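Local coordinates for protein catechol O-methyltransferase (PDB 7CVW) that methylates catechol-like compounds with S-adenosyl-L-methionine and a divalent metal ion, preferably magnesium, giving both meta and para products from protocatechuic acid, and acts as a homodimer, at residues 46-49 against 50-54. Residues are numbered along the deposited sequence; the frame is centred on the assembly and turned at random.
Sequences GKFL and QLLAQ
The amide of L52 donates to the carbonyl oxygen of F48 at 2.9 Å from N to O, with an N-H...O angle of 161°. L51 N to K47 O, Q50 N to G46 O and A53 N to L49 O complete four successive i to i+4 bonds of a regular alpha-helix. One turn on, the side chain of L52 also meets the F48 ring: its CD1 methyl sits over one face, 3.9 Å from the ring centroid and 17° off the normal, a CH-pi contact displaced toward the rim, where CD1 lies 3.7 Å from F48 CZ. The phenyl group reaches this place because its CG is anti to the backbone N (chi1 178°). K47 and Q50 touch loosely, CD of K47 lying 3.8 Å from OE1 of Q50. Their polar ends bond elsewhere, K47 NZ to L17 O and to A201 O of the second subunit, Q50 NE2 to W74 O. L49 lies beside the cofactor pocket, its side chain about 6 Å from the bound S-adenosyl-L-homocysteine. Helix 43-55 packs against the central sheet of the Rossmann-like methyltransferase fold: L49, L52 and A53 touch M135 on strand 133-138, L49 and L52 also strand 160-165, while F48 touches L204 and M206 of strand 199-206 in its own chain and L204 of the second subunit.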
# COMPACT_ATOMS: atom_id res chain seq x y z
N GLY A 46 5.30 5.72 7.92
CA GLY A 46 6.61 6.16 7.40
C GLY A 46 7.29 5.04 6.64
O GLY A 46 7.73 5.27 5.52
N LYS A 47 7.33 3.84 7.22
CA LYS A 47 7.95 2.69 6.53
C LYS A 47 7.19 2.38 5.24
O LYS A 47 7.82 2.11 4.23
CB LYS A 47 7.96 1.49 7.48
CG LYS A 47 8.65 0.25 6.95
CD LYS A 47 10.15 0.42 6.72
CE LYS A 47 10.86 -0.89 6.40
NZ LYS A 47 10.98 -1.74 7.61
N PHE A 48 5.86 2.47 5.25
CA PHE A 48 5.05 2.22 4.04
C PHE A 48 5.42 3.23 2.94
O PHE A 48 5.67 2.82 1.79
CB PHE A 48 3.58 2.25 4.41
CG PHE A 48 2.63 2.07 3.25
CD1 PHE A 48 2.76 1.00 2.38
CD2 PHE A 48 1.55 2.92 3.07
CE1 PHE A 48 1.86 0.79 1.34
CE2 PHE A 48 0.64 2.69 2.05
CZ PHE A 48 0.81 1.65 1.17
N LEU A 49 5.50 4.52 3.28
CA LEU A 49 5.87 5.57 2.29
C LEU A 49 7.27 5.26 1.74
O LEU A 49 7.49 5.44 0.53
CB LEU A 49 5.82 6.94 2.97
CG LEU A 49 4.42 7.46 3.32
CD1 LEU A 49 4.51 8.82 3.97
CD2 LEU A 49 3.51 7.55 2.09
N GLN A 50 8.19 4.81 2.59
CA GLN A 50 9.56 4.49 2.15
C GLN A 50 9.50 3.33 1.15
O GLN A 50 10.18 3.38 0.12
CB GLN A 50 10.44 4.16 3.35
CG GLN A 50 11.89 3.94 2.98
CD GLN A 50 12.68 3.64 4.22
OE1 GLN A 50 12.67 2.51 4.71
NE2 GLN A 50 13.34 4.65 4.78
N LEU A 51 8.71 2.31 1.45
CA LEU A 51 8.59 1.14 0.55
C LEU A 51 7.98 1.56 -0.78
O LEU A 51 8.38 1.05 -1.82
CB LEU A 51 7.75 0.07 1.25
CG LEU A 51 8.44 -0.60 2.43
CD1 LEU A 51 7.47 -1.49 3.19
CD2 LEU A 51 9.63 -1.44 1.99
N LEU A 52 6.98 2.42 -0.76
CA LEU A 52 6.35 2.90 -2.01
C LEU A 52 7.40 3.65 -2.83
O LEU A 52 7.45 3.47 -4.04
CB LEU A 52 5.15 3.79 -1.68
CG LEU A 52 3.91 3.09 -1.14
CD1 LEU A 52 2.86 4.09 -0.71
CD2 LEU A 52 3.31 2.11 -2.13
N ALA A 53 8.24 4.47 -2.19
CA ALA A 53 9.29 5.22 -2.91
C ALA A 53 10.27 4.22 -3.56
O ALA A 53 10.66 4.42 -4.70
CB ALA A 53 9.98 6.17 -1.97
N GLN A 54 10.62 3.15 -2.86
CA GLN A 54 11.50 2.09 -3.43
C GLN A 54 10.80 1.42 -4.61
O GLN A 54 11.47 1.16 -5.65
CB GLN A 54 11.88 1.07 -2.35
CG GLN A 54 12.73 1.62 -1.22
CD GLN A 54 13.02 0.53 -0.21
OE1 GLN A 54 13.64 -0.49 -0.53
NE2 GLN A 54 12.55 0.71 1.01